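Local coordinates for putative succinylglutamate desuccinylase / aspartoacylase (PDB 3FMC), which probably hydrolyses ester-type bonds as a zinc-dependent member of the succinylglutamate desuccinylase / aspartoacylase family, at residues 18-23 against 76-81; 41-46 against 89-94; 170-175 against 240-245. All coordinates share one frame; numbering follows the deposited sequence.

Contact 1 (18-23 against 76-81); sequences QPLSLP and NPLGIN
Leu20 and Leu22 of strand 19-27 pack against Pro77 and Leu78 of the short helix 77-80 in a buried, mainly apolar strand-to-helix contact, set beside the antiparallel pairing of strand 19-27 with strand 4-13. The two leucines alternate along the strand, with Ser21 pointing away between them. Leu20 has CG beside its own backbone N (chi1 -71°), and its fork divides the work between two helix residues. One methyl, CD2, lies 3.9 Å from Pro77 CG, while the other, CD1, comes to 3.9 Å from Leu78 CB. Leu22 meets the proline ring further along: its CD2 is 3.5 Å from Pro77 CD, the two side chains crossing at about a right angle. Ser21 O also approaches Pro77 CG at 3.6 Å, so CG meets both a methyl and a carbonyl oxygen while CD takes the methyl of Leu22.

The helix start is organised from its own side. Asn76 is the N-cap, its OD1 accepting a weak bond from Gly79 N, while its ND2 is held by Val42 O. A side chain on Gly79 would collide with that amide. Beyond the two segments, Val11 of strand 4-13 touches both leucines, and Ala16 of the second subunit packs on Pro77.

No hydrogen bond crosses the contact. Pro77 has no N-H to satisfy at this first helical position, so carbon can face the strand there without burying an unpaired donor, and cohesion between the segments rests mainly on the fit of methyls against ring.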
ATOM      1  N   GLN C  18     -10.548  -9.205 -16.717  1.00 18.67           N
ATOM      2  CA  GLN C  18     -10.284  -8.183 -17.703  1.00 21.75           C
ATOM      3  C   GLN C  18      -8.868  -8.282 -18.321  1.00 18.88           C
ATOM      4  O   GLN C  18      -7.863  -8.494 -17.608  1.00 15.35           O
ATOM      5  CB  GLN C  18     -10.511  -6.813 -17.066  1.00 24.02           C
ATOM      6  CG  GLN C  18     -11.937  -6.646 -16.418  1.00 35.39           C
ATOM      7  CD  GLN C  18     -12.111  -7.188 -14.940  1.00 33.38           C
ATOM      8  OE1 GLN C  18     -11.134  -7.484 -14.246  1.00 17.39           O
ATOM      9  NE2 GLN C  18     -13.382  -7.306 -14.490  1.00 22.17           N
ATOM     10  N   PRO C  19      -8.780  -8.164 -19.672  1.00 20.21           N
ATOM     11  CA  PRO C  19      -7.475  -8.196 -20.278  1.00 18.46           C
ATOM     12  C   PRO C  19      -6.748  -6.864 -20.037  1.00 15.74           C
ATOM     13  O   PRO C  19      -7.389  -5.854 -19.738  1.00 20.57           O
ATOM     14  CB  PRO C  19      -7.793  -8.346 -21.779  1.00 20.27           C
ATOM     15  CG  PRO C  19      -9.028  -7.670 -21.953  1.00 22.22           C
ATOM     16  CD  PRO C  19      -9.836  -7.969 -20.680  1.00 21.69           C
ATOM     17  N   LEU C  20      -5.417  -6.933 -20.036  1.00 17.14           N
ATOM     18  CA  LEU C  20      -4.543  -5.753 -19.950  1.00 14.43           C
ATOM     19  C   LEU C  20      -4.064  -5.578 -21.405  1.00 15.74           C
ATOM     20  O   LEU C  20      -3.527  -6.509 -21.983  1.00 13.38           O
ATOM     21  CB  LEU C  20      -3.368  -5.977 -18.978  1.00 14.19           C
ATOM     22  CG  LEU C  20      -3.722  -6.018 -17.452  1.00 12.98           C
ATOM     23  CD1 LEU C  20      -2.540  -6.515 -16.615  1.00 18.90           C
ATOM     24  CD2 LEU C  20      -4.252  -4.641 -16.954  1.00 14.94           C
ATOM     25  N   SER C  21      -4.348  -4.415 -21.986  1.00 13.48           N
ATOM     26  CA  SER C  21      -3.964  -4.099 -23.339  1.00 13.56           C
ATOM     27  C   SER C  21      -3.491  -2.660 -23.482  1.00 14.70           C
ATOM     28  O   SER C  21      -3.806  -1.780 -22.632  1.00 17.21           O
ATOM     29  CB  SER C  21      -5.040  -4.437 -24.354  1.00 20.10           C
ATOM     30  OG  SER C  21      -6.170  -3.665 -24.111  1.00 35.12           O
ATOM     31  N   LEU C  22      -2.711  -2.458 -24.567  1.00 14.72           N
ATOM     32  CA  LEU C  22      -2.067  -1.188 -24.885  1.00 13.03           C
ATOM     33  C   LEU C  22      -2.612  -0.717 -26.239  1.00 15.27           C
ATOM     34  O   LEU C  22      -2.783  -1.534 -27.139  1.00 16.81           O
ATOM     35  CB  LEU C  22      -0.542  -1.390 -25.081  1.00 14.87           C
ATOM     36  CG  LEU C  22       0.303  -2.182 -24.092  1.00 17.05           C
ATOM     37  CD1 LEU C  22       1.768  -2.094 -24.365  1.00 21.20           C
ATOM     38  CD2 LEU C  22      -0.018  -1.699 -22.681  1.00 24.86           C
ATOM     39  N   PRO C  23      -2.800   0.597 -26.401  1.00 14.53           N
ATOM     40  CA  PRO C  23      -3.149   1.173 -27.701  1.00 16.86           C
ATOM     41  C   PRO C  23      -1.834   1.479 -28.432  1.00 17.16           C
ATOM     42  O   PRO C  23      -0.937   2.080 -27.844  1.00 16.19           O
ATOM     43  CB  PRO C  23      -3.872   2.474 -27.333  1.00 16.75           C
ATOM     44  CG  PRO C  23      -3.299   2.881 -26.044  1.00 14.38           C
ATOM     45  CD  PRO C  23      -2.705   1.640 -25.366  1.00 17.04           C
ATOM     46  N   ASN C  76       1.479   0.682 -19.595  1.00 12.37           N
ATOM     47  CA  ASN C  76       1.390  -0.246 -18.458  1.00 11.10           C
ATOM     48  C   ASN C  76       0.114  -0.013 -17.665  1.00 11.71           C
ATOM     49  O   ASN C  76       0.144   0.560 -16.576  1.00 10.77           O
ATOM     50  CB  ASN C  76       2.628  -0.078 -17.592  1.00 12.81           C
ATOM     51  CG  ASN C  76       2.646  -1.027 -16.388  1.00 15.77           C
ATOM     52  OD1 ASN C  76       1.868  -1.985 -16.329  1.00 11.22           O
ATOM     53  ND2 ASN C  76       3.549  -0.780 -15.455  1.00 11.19           N
ATOM     54  N   PRO C  77      -1.032  -0.497 -18.187  1.00 10.98           N
ATOM     55  CA  PRO C  77      -2.270  -0.206 -17.469  1.00 11.11           C
ATOM     56  C   PRO C  77      -2.317  -0.725 -16.008  1.00 12.06           C
ATOM     57  O   PRO C  77      -2.903  -0.070 -15.142  1.00 12.88           O
ATOM     58  CB  PRO C  77      -3.368  -0.825 -18.375  1.00 12.27           C
ATOM     59  CG  PRO C  77      -2.638  -1.836 -19.200  1.00 14.93           C
ATOM     60  CD  PRO C  77      -1.279  -1.267 -19.435  1.00 12.36           C
ATOM     61  N   LEU C  78      -1.643  -1.843 -15.719  1.00 12.92           N
ATOM     62  CA  LEU C  78      -1.665  -2.402 -14.359  1.00 11.13           C
ATOM     63  C   LEU C  78      -1.009  -1.395 -13.404  1.00 13.12           C
ATOM     64  O   LEU C  78      -1.508  -1.135 -12.314  1.00 14.64           O
ATOM     65  CB  LEU C  78      -0.962  -3.766 -14.326  1.00 13.52           C
ATOM     66  CG  LEU C  78      -1.030  -4.567 -13.024  1.00 14.15           C
ATOM     67  CD1 LEU C  78      -2.379  -4.731 -12.486  1.00 15.53           C
ATOM     68  CD2 LEU C  78      -0.409  -5.962 -13.258  1.00 14.18           C
ATOM     69  N   GLY C  79       0.084  -0.779 -13.825  1.00 13.09           N
ATOM     70  CA  GLY C  79       0.764   0.214 -12.974  1.00 14.63           C
ATOM     71  C   GLY C  79       0.059   1.559 -12.972  1.00 12.94           C
ATOM     72  O   GLY C  79      -0.036   2.253 -11.942  1.00 13.15           O
ATOM     73  N   ILE C  80      -0.423   1.969 -14.148  1.00 12.92           N
ATOM     74  CA  ILE C  80      -1.126   3.235 -14.306  1.00 11.00           C
ATOM     75  C   ILE C  80      -2.376   3.314 -13.430  1.00  9.44           C
ATOM     76  O   ILE C  80      -2.659   4.347 -12.838  1.00 10.65           O
ATOM     77  CB  ILE C  80      -1.572   3.432 -15.771  1.00 11.16           C
ATOM     78  CG1 ILE C  80      -0.343   3.682 -16.635  1.00 13.37           C
ATOM     79  CG2 ILE C  80      -2.555   4.634 -15.898  1.00  8.19           C
ATOM     80  CD1 ILE C  80      -0.582   3.435 -18.143  1.00  9.90           C
ATOM     81  N   ASN C  81      -3.076   2.182 -13.316  1.00 10.72           N
ATOM     82  CA  ASN C  81      -4.343   2.149 -12.614  1.00 11.86           C
ATOM     83  C   ASN C  81      -4.238   1.885 -11.091  1.00 12.45           C
ATOM     84  O   ASN C  81      -5.225   1.899 -10.348  1.00 13.47           O
ATOM     85  CB  ASN C  81      -5.233   1.117 -13.272  1.00 14.22           C
ATOM     86  CG  ASN C  81      -5.735   1.552 -14.634  1.00 13.99           C
ATOM     87  OD1 ASN C  81      -5.926   2.752 -14.877  1.00 14.82           O
ATOM     88  ND2 ASN C  81      -6.006   0.580 -15.501  1.00 14.05           N
TER

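Contact 2 (41-46 against 89-94); sequences NVHGAE and LGRFDP. With SO4 (sulfate ion), chain K.
Torsions at both ends bring His43 and Arg91 together: the imidazole CG lies beside the backbone N of His43, whereas Arg91 has CG anti to its own N (chi1 -170°) and runs extended as far as NE. A turn at chi4 (77°) then swings CZ out of that line, bringing NH1 over one face of the imidazole. This nitrogen stands 3.5 Å above the His43 ring plane, offset toward the rim, with the two flat groups 35° apart. Nearer the backbone, His43 CD2 touches Arg91 O at 3.3 Å.

The main chains meet as well. Gly44 N donates to Gly90 O at 2.8 Å. Here two glycines face each other so closely that a CB on either would clash with its neighbour's backbone.

Glu46 joins through OE2, which forms a long salt bridge of 3.7 Å with Arg91 NH1. Water 1 spans the same gap, donating to Glu46 OE2 and accepting from Arg91 NH1. The other carboxylate oxygen, OE1, is taken by Thr173 N, and His43 NE2 bonds to Asn99 OD1. At the edge of the guanidinium, sulfate O3 receives bonds from both NH1 and NH2 of Arg91, the latter at 2.9 Å; Asn99, Asn101 and Arg102 also hold the ion, which probably comes from the crystallisation liquor but may mark an anion-binding pocket.

The type I turn from His43 to Glu46 is stiffened by Asn41 ND2 and Glu46 N, which grip His43 O from opposite faces. His43 and Glu46, with His172, appear to face one vacant point, and this HxxE turn is consistent with the zinc-binding motif of M14-type metallohydrolases, with no metal modelled.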
ATOM      1  N   ASN C  41       4.768   5.961 -20.087  1.00 12.25           N
ATOM      2  CA  ASN C  41       3.956   5.617 -18.874  1.00 12.34           C
ATOM      3  C   ASN C  41       4.111   4.143 -18.469  1.00 15.56           C
ATOM      4  O   ASN C  41       3.155   3.494 -17.974  1.00 14.78           O
ATOM      5  CB  ASN C  41       2.474   6.021 -19.148  1.00 13.76           C
ATOM      6  CG  ASN C  41       1.624   6.339 -17.894  1.00 11.65           C
ATOM      7  OD1 ASN C  41       0.401   6.538 -18.034  1.00 14.27           O
ATOM      8  ND2 ASN C  41       2.234   6.440 -16.712  1.00 10.22           N
ATOM      9  N   VAL C  42       5.307   3.598 -18.720  1.00 10.27           N
ATOM     10  CA  VAL C  42       5.651   2.266 -18.227  1.00 12.17           C
ATOM     11  C   VAL C  42       5.639   2.346 -16.692  1.00 14.35           C
ATOM     12  O   VAL C  42       5.194   1.401 -15.999  1.00 13.87           O
ATOM     13  CB  VAL C  42       6.987   1.730 -18.836  1.00 11.42           C
ATOM     14  CG1 VAL C  42       7.517   0.481 -18.065  1.00 14.36           C
ATOM     15  CG2 VAL C  42       6.783   1.303 -20.324  1.00 11.87           C
ATOM     16  N   HIS C  43       6.141   3.463 -16.149  1.00 12.50           N
ATOM     17  CA  HIS C  43       5.991   3.774 -14.710  1.00 13.01           C
ATOM     18  C   HIS C  43       4.680   4.549 -14.557  1.00 12.26           C
ATOM     19  O   HIS C  43       4.501   5.657 -15.128  1.00 12.80           O
ATOM     20  CB  HIS C  43       7.155   4.557 -14.143  1.00 12.59           C
ATOM     21  CG  HIS C  43       8.410   3.778 -14.008  1.00 13.36           C
ATOM     22  ND1 HIS C  43       9.619   4.275 -14.412  1.00 13.08           N
ATOM     23  CD2 HIS C  43       8.656   2.533 -13.524  1.00 12.41           C
ATOM     24  CE1 HIS C  43      10.572   3.397 -14.142  1.00 17.33           C
ATOM     25  NE2 HIS C  43      10.011   2.317 -13.627  1.00 15.30           N
ATOM     26  N   GLY C  44       3.725   3.937 -13.854  1.00 12.15           N
ATOM     27  CA  GLY C  44       2.335   4.450 -13.754  1.00 12.18           C
ATOM     28  C   GLY C  44       2.118   5.923 -13.388  1.00 11.98           C
ATOM     29  O   GLY C  44       1.183   6.561 -13.855  1.00 13.17           O
ATOM     30  N   ALA C  45       2.930   6.453 -12.477  1.00 10.79           N
ATOM     31  CA  ALA C  45       2.814   7.857 -12.043  1.00 11.72           C
ATOM     32  C   ALA C  45       3.357   8.841 -13.070  1.00 11.61           C
ATOM     33  O   ALA C  45       3.083  10.027 -12.961  1.00 14.16           O
ATOM     34  CB  ALA C  45       3.560   8.093 -10.741  1.00 11.96           C
ATOM     35  N   GLU C  46       4.086   8.340 -14.061  1.00 12.82           N
ATOM     36  CA  GLU C  46       4.836   9.196 -15.011  1.00 13.07           C
ATOM     37  C   GLU C  46       3.991   9.514 -16.223  1.00 11.39           C
ATOM     38  O   GLU C  46       4.351   9.200 -17.339  1.00 15.24           O
ATOM     39  CB  GLU C  46       6.181   8.512 -15.331  1.00 12.72           C
ATOM     40  CG  GLU C  46       7.038   8.285 -14.043  1.00 14.39           C
ATOM     41  CD  GLU C  46       8.364   7.665 -14.279  1.00 11.86           C
ATOM     42  OE1 GLU C  46       8.744   7.462 -15.479  1.00 11.86           O
ATOM     43  OE2 GLU C  46       9.087   7.401 -13.252  1.00 13.55           O
ATOM     44  N   LEU C  89       0.783   4.193  -7.298  1.00 12.88           N
ATOM     45  CA  LEU C  89       1.836   3.225  -6.881  1.00 11.56           C
ATOM     46  C   LEU C  89       2.140   2.440  -8.165  1.00 14.40           C
ATOM     47  O   LEU C  89       1.747   1.286  -8.338  1.00 14.34           O
ATOM     48  CB  LEU C  89       1.329   2.347  -5.724  1.00 11.13           C
ATOM     49  CG  LEU C  89       2.406   1.476  -5.105  1.00 14.38           C
ATOM     50  CD1 LEU C  89       3.328   2.364  -4.250  1.00 11.97           C
ATOM     51  CD2 LEU C  89       1.738   0.373  -4.258  1.00 17.85           C
ATOM     52  N   GLY C  90       2.874   3.118  -9.064  1.00 13.19           N
ATOM     53  CA  GLY C  90       2.998   2.707 -10.433  1.00 12.17           C
ATOM     54  C   GLY C  90       4.366   2.291 -10.881  1.00 14.76           C
ATOM     55  O   GLY C  90       4.524   1.904 -12.033  1.00 13.80           O
ATOM     56  N   ARG C  91       5.339   2.340  -9.968  1.00 10.27           N
ATOM     57  CA  ARG C  91       6.735   2.090 -10.328  1.00 11.23           C
ATOM     58  C   ARG C  91       7.174   0.637 -10.363  1.00 12.61           C
ATOM     59  O   ARG C  91       8.070   0.256 -11.141  1.00 11.57           O
ATOM     60  CB  ARG C  91       7.629   2.867  -9.347  1.00 13.16           C
ATOM     61  CG  ARG C  91       9.100   2.901  -9.725  1.00 11.07           C
ATOM     62  CD  ARG C  91       9.855   3.900  -8.874  1.00 16.29           C
ATOM     63  NE  ARG C  91      11.262   3.843  -9.197  1.00 19.72           N
ATOM     64  CZ  ARG C  91      11.786   4.396 -10.294  1.00 29.36           C
ATOM     65  NH1 ARG C  91      11.026   5.096 -11.146  1.00 23.35           N
ATOM     66  NH2 ARG C  91      13.089   4.258 -10.524  1.00 27.42           N
ATOM     67  N   PHE C  92       6.544  -0.170  -9.500  1.00 11.28           N
ATOM     68  CA  PHE C  92       6.910  -1.548  -9.335  1.00 13.85           C
ATOM     69  C   PHE C  92       5.692  -2.449  -9.125  1.00 11.63           C
ATOM     70  O   PHE C  92       4.595  -1.975  -8.801  1.00 12.48           O
ATOM     71  CB  PHE C  92       7.915  -1.726  -8.174  1.00 14.81           C
ATOM     72  CG  PHE C  92       7.566  -1.018  -6.883  1.00 10.72           C
ATOM     73  CD1 PHE C  92       6.581  -1.515  -6.014  1.00 13.54           C
ATOM     74  CD2 PHE C  92       8.264   0.136  -6.507  1.00 13.92           C
ATOM     75  CE1 PHE C  92       6.320  -0.862  -4.780  1.00 13.77           C
ATOM     76  CE2 PHE C  92       7.977   0.783  -5.313  1.00 11.97           C
ATOM     77  CZ  PHE C  92       7.009   0.278  -4.465  1.00 15.56           C
ATOM     78  N   ASP C  93       5.917  -3.740  -9.346  1.00 11.10           N
ATOM     79  CA  ASP C  93       4.892  -4.730  -9.066  1.00 11.86           C
ATOM     80  C   ASP C  93       4.567  -4.593  -7.550  1.00  9.96           C
ATOM     81  O   ASP C  93       5.433  -4.772  -6.715  1.00 12.60           O
ATOM     82  CB  ASP C  93       5.415  -6.132  -9.446  1.00 10.88           C
ATOM     83  CG  ASP C  93       4.369  -7.193  -9.325  1.00 18.51           C
ATOM     84  OD1 ASP C  93       3.433  -6.971  -8.551  1.00 14.35           O
ATOM     85  OD2 ASP C  93       4.513  -8.246 -10.003  1.00 17.10           O
ATOM     86  N   PRO C  94       3.319  -4.252  -7.206  1.00 12.06           N
ATOM     87  CA  PRO C  94       2.963  -4.066  -5.796  1.00 13.80           C
ATOM     88  C   PRO C  94       3.052  -5.361  -4.984  1.00 13.58           C
ATOM     89  O   PRO C  94       3.088  -5.321  -3.759  1.00 14.43           O
ATOM     90  CB  PRO C  94       1.518  -3.538  -5.834  1.00 14.84           C
ATOM     91  CG  PRO C  94       1.063  -3.669  -7.191  1.00 24.05           C
ATOM     92  CD  PRO C  94       2.188  -3.999  -8.108  1.00 11.95           C
TER
HETATM   93  S   SO4 K 368      14.318   4.072 -13.534  1.00 34.99           S
HETATM   94  O1  SO4 K 368      13.662   2.763 -13.748  1.00 19.44           O
HETATM   95  O2  SO4 K 368      15.267   3.951 -12.430  1.00 39.53           O
HETATM   96  O3  SO4 K 368      13.389   5.206 -13.240  1.00 29.57           O
HETATM   97  O4  SO4 K 368      15.004   4.421 -14.791  1.00 43.18           O
HETATM   98  O   HOH W   1       7.918   5.956 -11.137  1.00 16.98           O

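Contact 3 (170-175 against 240-245); sequences DLHTGP and TLELGS
Parallel pairing of two central strands of the catalytic domain, 167-174 and 237-243, carries Asp170 and His172 alongside Thr240 and Glu242, with His172 part of the probable zinc site. The short strand segments make an angle of 37°. Leu241 N bonds to Asp170 O, His172 N to Leu241 O at 2.7 Å, and Leu243 N to His172 O.

On one face, Leu171 and Leu241 lie side by side, with helix 48-60 behind the former and helix 251-267 behind the latter. The other face is largely polar. His172 NE2 donates to Asp170 OD2 at 2.7 Å, in its own ring plane but from above the carboxylate plane (N-H...O angle 155°), which helps fix the ring's rotation, with ND1 turned toward Glu46 OE1 in a weak bond. Glu242 bends at chi2 to run beside His172, its OE2 reaching His172 CB at 3.5 Å.

Further along, Gly174 N donates to Gly244 O at 2.9 Å, where the second chain turns a corner that calls for glycine. Thr173 OG1 donates to Gly174 O on a lone pair. The methyl Thr173 CG2 rests 3.8 Å from Ser245 O. An alanine here would probably leave Gly174 O without its hydroxyl donor and open a gap beside Ser245. At the opposite end, water 2 donates to both Asp170 OD2 and Thr240 OG1, the latter also bonded to Asp211.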
ATOM      1  N   ASP C 170      11.937   6.153 -25.142  1.00 12.33           N
ATOM      2  CA  ASP C 170      11.167   5.734 -23.934  1.00 11.56           C
ATOM      3  C   ASP C 170      10.917   7.004 -23.126  1.00 10.90           C
ATOM      4  O   ASP C 170      11.849   7.643 -22.663  1.00 13.26           O
ATOM      5  CB  ASP C 170      11.971   4.696 -23.150  1.00 14.17           C
ATOM      6  CG  ASP C 170      11.122   3.921 -22.118  1.00 14.82           C
ATOM      7  OD1 ASP C 170       9.895   4.105 -22.108  1.00 12.86           O
ATOM      8  OD2 ASP C 170      11.712   3.152 -21.309  1.00 17.97           O
ATOM      9  N   LEU C 171       9.660   7.370 -22.999  1.00 12.09           N
ATOM     10  CA  LEU C 171       9.287   8.585 -22.304  1.00 12.82           C
ATOM     11  C   LEU C 171       8.931   8.315 -20.838  1.00 13.43           C
ATOM     12  O   LEU C 171       7.933   7.607 -20.518  1.00 13.36           O
ATOM     13  CB  LEU C 171       8.133   9.291 -22.992  1.00 13.15           C
ATOM     14  CG  LEU C 171       8.274   9.514 -24.506  1.00 13.52           C
ATOM     15  CD1 LEU C 171       7.052  10.273 -24.985  1.00 12.00           C
ATOM     16  CD2 LEU C 171       9.556  10.252 -24.855  1.00 13.99           C
ATOM     17  N   HIS C 172       9.720   8.955 -19.977  1.00 12.19           N
ATOM     18  CA  HIS C 172       9.592   8.873 -18.533  1.00 13.75           C
ATOM     19  C   HIS C 172       9.479  10.273 -17.913  1.00 13.91           C
ATOM     20  O   HIS C 172       9.500  11.289 -18.597  1.00 12.94           O
ATOM     21  CB  HIS C 172      10.820   8.139 -17.960  1.00 15.97           C
ATOM     22  CG  HIS C 172      10.860   6.653 -18.248  1.00 15.34           C
ATOM     23  ND1 HIS C 172      10.601   5.690 -17.283  1.00 15.10           N
ATOM     24  CD2 HIS C 172      11.136   5.974 -19.388  1.00 15.18           C
ATOM     25  CE1 HIS C 172      10.718   4.487 -17.821  1.00 19.90           C
ATOM     26  NE2 HIS C 172      11.038   4.628 -19.098  1.00 14.77           N
ATOM     27  N   THR C 173       9.335  10.282 -16.601  1.00 13.05           N
ATOM     28  CA  THR C 173       9.473  11.483 -15.784  1.00 12.70           C
ATOM     29  C   THR C 173      10.246  11.079 -14.527  1.00 13.84           C
ATOM     30  O   THR C 173      10.342   9.898 -14.190  1.00 14.06           O
ATOM     31  CB  THR C 173       8.151  12.148 -15.343  1.00 12.80           C
ATOM     32  OG1 THR C 173       7.572  11.477 -14.210  1.00 11.68           O
ATOM     33  CG2 THR C 173       7.107  12.266 -16.481  1.00 11.47           C
ATOM     34  N   GLY C 174      10.785  12.091 -13.848  1.00 11.47           N
ATOM     35  CA  GLY C 174      11.359  11.926 -12.529  1.00 14.03           C
ATOM     36  C   GLY C 174      10.259  12.202 -11.512  1.00 13.83           C
ATOM     37  O   GLY C 174       9.091  12.298 -11.871  1.00 14.33           O
ATOM     38  N   PRO C 175      10.604  12.228 -10.219  1.00 13.03           N
ATOM     39  CA  PRO C 175       9.629  12.505  -9.153  1.00 14.27           C
ATOM     40  C   PRO C 175       9.366  14.014  -9.124  1.00 16.27           C
ATOM     41  O   PRO C 175       8.396  14.437  -9.721  1.00 15.53           O
ATOM     42  CB  PRO C 175      10.304  11.942  -7.897  1.00 13.03           C
ATOM     43  CG  PRO C 175      11.789  12.017  -8.196  1.00 13.86           C
ATOM     44  CD  PRO C 175      11.921  11.776  -9.684  1.00 14.36           C
ATOM     45  N   THR C 240      16.230   7.677 -23.503  1.00 16.33           N
ATOM     46  CA  THR C 240      15.181   7.760 -22.491  1.00 15.64           C
ATOM     47  C   THR C 240      15.058   9.206 -22.086  1.00 15.90           C
ATOM     48  O   THR C 240      16.006   9.795 -21.617  1.00 13.92           O
ATOM     49  CB  THR C 240      15.510   6.835 -21.288  1.00 17.22           C
ATOM     50  OG1 THR C 240      15.716   5.497 -21.770  1.00 17.85           O
ATOM     51  CG2 THR C 240      14.425   6.861 -20.232  1.00 15.32           C
ATOM     52  N   LEU C 241      13.884   9.763 -22.294  1.00 12.34           N
ATOM     53  CA  LEU C 241      13.604  11.133 -21.977  1.00 14.37           C
ATOM     54  C   LEU C 241      12.840  11.195 -20.661  1.00 13.77           C
ATOM     55  O   LEU C 241      11.811  10.568 -20.531  1.00 12.50           O
ATOM     56  CB  LEU C 241      12.793  11.769 -23.119  1.00 13.24           C
ATOM     57  CG  LEU C 241      13.480  12.015 -24.513  1.00 11.71           C
ATOM     58  CD1 LEU C 241      13.964  10.824 -25.250  1.00 14.46           C
ATOM     59  CD2 LEU C 241      12.503  12.915 -25.367  1.00 15.80           C
ATOM     60  N   GLU C 242      13.387  11.937 -19.683  1.00 13.74           N
ATOM     61  CA  GLU C 242      12.810  12.097 -18.338  1.00 14.26           C
ATOM     62  C   GLU C 242      12.270  13.510 -18.328  1.00 14.85           C
ATOM     63  O   GLU C 242      12.991  14.487 -18.042  1.00 17.24           O
ATOM     64  CB  GLU C 242      13.896  11.906 -17.265  1.00 16.66           C
ATOM     65  CG  GLU C 242      14.691  10.597 -17.309  1.00 19.74           C
ATOM     66  CD  GLU C 242      13.971   9.407 -16.641  1.00 26.64           C
ATOM     67  OE1 GLU C 242      13.210   9.626 -15.690  1.00 31.54           O
ATOM     68  OE2 GLU C 242      14.210   8.271 -17.081  1.00 34.11           O
ATOM     69  N   LEU C 243      10.998  13.625 -18.667  1.00 13.24           N
ATOM     70  CA  LEU C 243      10.338  14.912 -18.913  1.00 15.35           C
ATOM     71  C   LEU C 243       9.655  15.609 -17.750  1.00 14.37           C
ATOM     72  O   LEU C 243       8.455  15.828 -17.742  1.00 18.33           O
ATOM     73  CB  LEU C 243       9.385  14.717 -20.103  1.00 19.75           C
ATOM     74  CG  LEU C 243      10.142  14.274 -21.397  1.00 22.49           C
ATOM     75  CD1 LEU C 243       9.209  14.029 -22.544  1.00 19.24           C
ATOM     76  CD2 LEU C 243      11.239  15.326 -21.823  1.00 19.97           C
ATOM     77  N   GLY C 244      10.444  16.030 -16.783  1.00 14.40           N
ATOM     78  CA  GLY C 244       9.896  16.780 -15.655  1.00 14.37           C
ATOM     79  C   GLY C 244       9.388  15.880 -14.557  1.00 12.18           C
ATOM     80  O   GLY C 244       9.893  14.770 -14.360  1.00 12.32           O
ATOM     81  N   SER C 245       8.368  16.376 -13.869  1.00 12.15           N
ATOM     82  CA  SER C 245       7.886  15.753 -12.667  1.00 13.08           C
ATOM     83  C   SER C 245       6.756  14.769 -12.963  1.00 13.27           C
ATOM     84  O   SER C 245       6.046  14.872 -13.965  1.00 11.44           O
ATOM     85  CB  SER C 245       7.490  16.854 -11.688  1.00 17.10           C
ATOM     86  OG  SER C 245       8.624  17.596 -11.284  1.00 16.33           O
TER
HETATM   87  O   HOH W   2      14.428   3.262 -20.925  1.00 16.88           O
HETATM   88  O   HOH W   3      12.039   6.863 -14.487  1.00 19.74           O

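All three contacts are largely buried, yet they lie at different distances from the chain centre: contact 1 is centred about 19 Å from it, contact 2 about 13 Å, and contact 3 about 7 Å. Each has residues touching another subunit. Their chemistry differs too. Contact 1 joins strand and helix mainly through apolar side chains, with no hydrogen bond across; contact 2 joins two loops through charge, water and a bound ion; and contact 3 is a backbone-bonded strand pair with one apolar and one largely polar face. Contacts 1 and 3 do not touch; contact 2 connects them, through Val42 to Asn76 and through Glu46 to Thr173. Contacts 2 and 3 together supply His43, Glu46 and His172 of the probable zinc site.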